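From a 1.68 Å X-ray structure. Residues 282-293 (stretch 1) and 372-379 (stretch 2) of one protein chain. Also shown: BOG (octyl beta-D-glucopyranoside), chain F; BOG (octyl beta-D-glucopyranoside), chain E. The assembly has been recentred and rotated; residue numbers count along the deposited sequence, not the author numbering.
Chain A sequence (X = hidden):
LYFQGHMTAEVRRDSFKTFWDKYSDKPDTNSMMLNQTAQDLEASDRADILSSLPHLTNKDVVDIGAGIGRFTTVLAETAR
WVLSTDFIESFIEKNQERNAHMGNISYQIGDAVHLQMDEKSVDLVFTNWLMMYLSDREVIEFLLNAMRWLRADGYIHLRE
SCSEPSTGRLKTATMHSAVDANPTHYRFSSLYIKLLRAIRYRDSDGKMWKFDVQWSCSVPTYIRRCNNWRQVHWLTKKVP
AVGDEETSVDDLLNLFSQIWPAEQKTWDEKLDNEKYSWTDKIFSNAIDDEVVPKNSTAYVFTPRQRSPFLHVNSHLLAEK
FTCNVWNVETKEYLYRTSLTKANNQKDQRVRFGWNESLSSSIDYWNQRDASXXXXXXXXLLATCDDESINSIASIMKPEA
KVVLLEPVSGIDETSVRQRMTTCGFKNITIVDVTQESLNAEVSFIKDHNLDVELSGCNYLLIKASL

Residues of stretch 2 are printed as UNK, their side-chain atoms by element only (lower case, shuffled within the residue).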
# COMPACT_ATOMS: atom_id res chain seq x y z
N ILE A 282 -14.95 12.28 21.41
CA ILE A 282 -14.33 11.53 22.50
C ILE A 282 -12.85 11.87 22.67
O ILE A 282 -12.40 12.18 23.76
CB ILE A 282 -14.45 10.01 22.27
CG1 ILE A 282 -15.91 9.60 22.07
CG2 ILE A 282 -13.80 9.26 23.41
CD1 ILE A 282 -16.82 10.01 23.19
N PHE A 283 -12.11 11.82 21.57
CA PHE A 283 -10.68 12.11 21.57
C PHE A 283 -10.41 13.57 21.91
O PHE A 283 -9.30 13.92 22.32
CB PHE A 283 -10.06 11.79 20.21
CG PHE A 283 -9.72 10.33 20.01
CD1 PHE A 283 -8.78 9.69 20.82
CD2 PHE A 283 -10.30 9.60 18.98
CE1 PHE A 283 -8.45 8.36 20.63
CE2 PHE A 283 -9.97 8.26 18.78
CZ PHE A 283 -9.04 7.65 19.61
N SER A 284 -11.41 14.42 21.74
CA SER A 284 -11.26 15.85 22.01
C SER A 284 -10.92 16.13 23.48
O SER A 284 -10.28 17.13 23.79
CB SER A 284 -12.51 16.62 21.60
OG SER A 284 -13.56 16.40 22.52
N ASN A 285 -11.35 15.24 24.37
CA ASN A 285 -11.08 15.45 25.79
C ASN A 285 -9.85 14.71 26.32
O ASN A 285 -9.67 14.63 27.54
CB ASN A 285 -12.31 15.11 26.63
CG ASN A 285 -12.46 16.02 27.84
OD1 ASN A 285 -12.38 17.25 27.72
ND2 ASN A 285 -12.65 15.43 29.01
N ALA A 286 -9.02 14.19 25.42
CA ALA A 286 -7.80 13.48 25.83
C ALA A 286 -6.57 13.88 25.03
O ALA A 286 -5.44 13.66 25.46
CB ALA A 286 -8.00 11.98 25.75
N ILE A 287 -6.79 14.46 23.86
CA ILE A 287 -5.67 14.92 23.05
C ILE A 287 -5.57 16.44 23.13
O ILE A 287 -6.53 17.16 22.84
CB ILE A 287 -5.79 14.48 21.58
CG1 ILE A 287 -5.92 12.96 21.48
CG2 ILE A 287 -4.59 14.97 20.79
CD1 ILE A 287 -6.30 12.48 20.09
N ASP A 288 -4.40 16.93 23.53
CA ASP A 288 -4.12 18.35 23.60
C ASP A 288 -2.75 18.58 22.98
O ASP A 288 -2.14 17.64 22.49
CB ASP A 288 -4.16 18.84 25.05
CG ASP A 288 -3.38 17.94 25.99
OD1 ASP A 288 -2.29 17.48 25.62
OD2 ASP A 288 -3.87 17.68 27.11
N ASP A 289 -2.25 19.82 23.02
CA ASP A 289 -0.95 20.11 22.42
C ASP A 289 0.25 19.67 23.28
O ASP A 289 1.40 19.90 22.91
CB ASP A 289 -0.83 21.58 22.01
CG ASP A 289 -0.88 22.52 23.20
OD1 ASP A 289 -1.63 22.23 24.16
OD2 ASP A 289 -0.19 23.56 23.16
N GLU A 290 -0.03 19.05 24.42
CA GLU A 290 1.01 18.35 25.17
C GLU A 290 1.16 16.92 24.64
O GLU A 290 2.26 16.37 24.65
CB GLU A 290 0.71 18.35 26.67
CG GLU A 290 1.01 19.67 27.37
CD GLU A 290 2.50 19.94 27.50
OE1 GLU A 290 3.24 19.02 27.91
OE2 GLU A 290 2.94 21.07 27.19
N VAL A 291 0.06 16.33 24.19
CA VAL A 291 0.11 15.03 23.52
C VAL A 291 0.64 15.19 22.09
O VAL A 291 1.50 14.41 21.65
CB VAL A 291 -1.27 14.35 23.47
CG1 VAL A 291 -1.20 13.08 22.65
CG2 VAL A 291 -1.76 14.06 24.87
N VAL A 292 0.14 16.19 21.39
CA VAL A 292 0.52 16.45 20.00
C VAL A 292 1.08 17.86 19.83
O VAL A 292 0.34 18.81 19.59
CB VAL A 292 -0.68 16.28 19.05
CG1 VAL A 292 -0.24 16.38 17.60
CG2 VAL A 292 -1.34 14.95 19.28
N PRO A 293 2.41 18.01 19.97
CA PRO A 293 2.99 19.34 19.77
C PRO A 293 2.85 19.80 18.32
O PRO A 293 2.71 18.97 17.42
CB PRO A 293 4.47 19.13 20.12
CG PRO A 293 4.49 17.90 20.98
CD PRO A 293 3.40 17.02 20.42
N UNK A 372 8.46 8.39 16.33
CA UNK A 372 7.27 9.23 16.26
C UNK A 372 7.11 10.01 17.55
O UNK A 372 7.71 9.66 18.57
c UNK A 372 6.62 6.58 14.38
c UNK A 372 5.25 7.84 12.35
c UNK A 372 5.98 7.78 14.64
c UNK A 372 5.89 6.65 12.10
c UNK A 372 6.03 8.39 16.01
c UNK A 372 6.57 6.01 13.12
c UNK A 372 5.30 8.40 13.61
N UNK A 373 6.30 11.06 17.52
CA UNK A 373 6.17 11.96 18.67
C UNK A 373 5.07 11.58 19.67
O UNK A 373 5.10 12.00 20.82
c UNK A 373 5.97 13.41 18.20
c UNK A 373 7.22 13.97 17.53
o UNK A 373 8.21 14.26 18.25
o UNK A 373 7.21 14.14 16.29
N UNK A 374 4.12 10.78 19.22
CA UNK A 374 2.99 10.34 20.03
C UNK A 374 2.23 9.23 19.30
O UNK A 374 2.44 9.01 18.11
c UNK A 374 2.05 11.51 20.30
s UNK A 374 1.28 12.14 18.81
N UNK A 375 1.35 8.54 20.03
CA UNK A 375 0.46 7.55 19.42
C UNK A 375 -0.99 7.85 19.75
O UNK A 375 -1.32 8.16 20.88
c UNK A 375 0.80 6.15 19.90
c UNK A 375 -0.32 5.15 19.66
se UNK A 375 0.25 3.28 19.78
c UNK A 375 0.38 3.17 21.75
N UNK A 376 -1.85 7.78 18.74
CA UNK A 376 -3.30 7.82 18.93
C UNK A 376 -3.85 6.57 18.25
O UNK A 376 -3.52 6.30 17.10
c UNK A 376 -5.43 9.09 18.52
c UNK A 376 -3.93 9.06 18.28
c UNK A 376 -3.28 10.33 18.83
N UNK A 377 -4.67 5.79 18.96
CA UNK A 377 -5.14 4.53 18.39
C UNK A 377 -6.50 4.12 18.90
O UNK A 377 -6.89 4.46 20.02
c UNK A 377 -4.14 3.42 18.67
N UNK A 378 -7.22 3.38 18.06
CA UNK A 378 -8.47 2.75 18.46
C UNK A 378 -8.21 1.24 18.49
O UNK A 378 -7.48 0.73 17.65
o UNK A 378 -9.21 2.81 16.13
c UNK A 378 -10.02 4.56 17.57
c UNK A 378 -9.62 3.09 17.47
N UNK A 379 -8.78 0.53 19.47
CA UNK A 379 -8.70 -0.94 19.53
C UNK A 379 -7.30 -1.54 19.65
O UNK A 379 -7.08 -2.67 19.20
c UNK A 379 -11.45 -2.03 17.00
c UNK A 379 -10.85 -1.36 18.22
o UNK A 379 -12.25 -2.97 17.17
c UNK A 379 -9.38 -1.58 18.32
o UNK A 379 -11.10 -1.62 15.87
C1 BOG F . -6.97 22.48 19.21
O1 BOG F . -8.32 22.13 19.16
C2 BOG F . -6.77 23.80 18.50
O2 BOG F . -7.06 23.62 17.12
C3 BOG F . -5.38 24.33 18.66
O3 BOG F . -5.33 25.66 18.07
C4 BOG F . -4.96 24.40 20.09
O4 BOG F . -3.57 24.75 20.18
C5 BOG F . -5.16 23.07 20.80
O5 BOG F . -6.53 22.54 20.64
C6 BOG F . -4.89 23.26 22.23
O6 BOG F . -3.86 22.40 22.61
C1' BOG F . -8.53 20.74 18.88
C2' BOG F . -10.05 20.46 18.65
C3' BOG F . -10.34 18.96 18.61
C4' BOG F . -9.56 18.12 17.81
C5' BOG F . -9.28 16.64 18.21
C6' BOG F . -9.55 15.66 17.06
C7' BOG F . -9.17 14.19 17.39
C8' BOG F . -8.79 13.41 16.18
C1 BOG E . 10.34 11.07 12.74
O1 BOG E . 9.94 10.32 11.65
C2 BOG E . 11.85 11.16 12.82
O2 BOG E . 12.36 9.86 13.05
C3 BOG E . 12.26 12.06 13.94
O3 BOG E . 13.71 12.18 13.96
C4 BOG E . 11.63 13.41 13.81
O4 BOG E . 11.98 14.24 14.94
C5 BOG E . 10.12 13.30 13.73
O5 BOG E . 9.73 12.42 12.61
C6 BOG E . 9.51 14.61 13.51
O6 BOG E . 8.42 14.72 14.37
C1' BOG E . 8.73 9.60 11.89
C2' BOG E . 8.43 8.77 10.62
C3' BOG E . 8.34 9.64 9.38
C4' BOG E . 7.14 9.71 8.65
C5' BOG E . 6.80 11.04 7.92
C6' BOG E . 5.55 10.94 7.04
C7' BOG E . 4.24 11.34 7.76
C8' BOG E . 3.71 12.64 7.25
O HOH W 1 3.99 13.53 22.94

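Position 372 carries one carbon leading into a ring of six carbons, with no heteroatom. The ring touches nothing on stretch 1; a detergent tail carbon, C2' of BOG (chain E), lies over one face. This is Phe372.

At 373 there are two side-chain carbons, the second bearing two oxygens, a short carboxylate. Its CB stays 5.0 Å from Pro293 CD, and the chain turns a corner here. The backbone makes the link instead, through a water. This is Asp373. The one water donates to Val291 O (2.9 Å from the water O) and to Asp373 O (2.8 Å from the water O), joining two carbonyls that cannot bond to each other.

Position 374 has one carbon and one sulfur. Its CB sits 3.2 Å from Val291 O, and the sulfur packs on a methyl, Val292 CG2. One carbon and one sulfur leave only cysteine, Cys374, with Val292 CG2 to Cys374 SG being 3.9 Å. Cys374 has chi1 in the p well and points its CB toward stretch 1.

Position 375 is an unbranched run of two carbons, selenium and one carbon. Its CB points away, and the side chain makes no contact with stretch 1. This is selenomethionine, named here as Met375.

At 376 one carbon carries two more, a compact beta-branched group pointing toward stretch 1. One methyl meets both an aromatic ring and an isoleucine tip. Three carbons branched at the first make this Val376. Val376 CG1 lies 3.8 Å from Phe283 CE1 and 3.8 Å from Ile287 CD1. It stands 4.2 Å from the Phe283 ring centroid, 26° off the normal, a CH-pi contact over the face.

Position 377 has a single carbon, directed away. Its backbone does the touching, with the carbonyl oxygen at the edge of the Phe283 ring. One carbon makes this Ala377; Ala377 O is 3.9 Å from Phe283 CZ.

Position 378 has one carbon carrying an oxygen and a carbon. The carbon beyond CB also reaches the edge of the Phe283 ring. The pattern is that of threonine, Thr378, with Thr378 CG2 to Phe283 CZ being 3.8 Å.

Position 379 has three carbons in line, the last with two oxygens, and is out of reach of stretch 1. This is Glu379, which occupies the N-cap position before a helix.

The rule is strand alternation: Cys374 and Val376 point toward stretch 1, while Met375 and Ala377 point away. No direct hydrogen bond crosses the contact; apolar packing and one bridging water connect the stretches. Stretch 1 steadies its own turn, with Val292 N donating to Asp288 O at 2.9 Å and Val291 N to Asp288 OD1 at 3.0 Å.

Stretch 2, residues 372-379: FDCMVATE
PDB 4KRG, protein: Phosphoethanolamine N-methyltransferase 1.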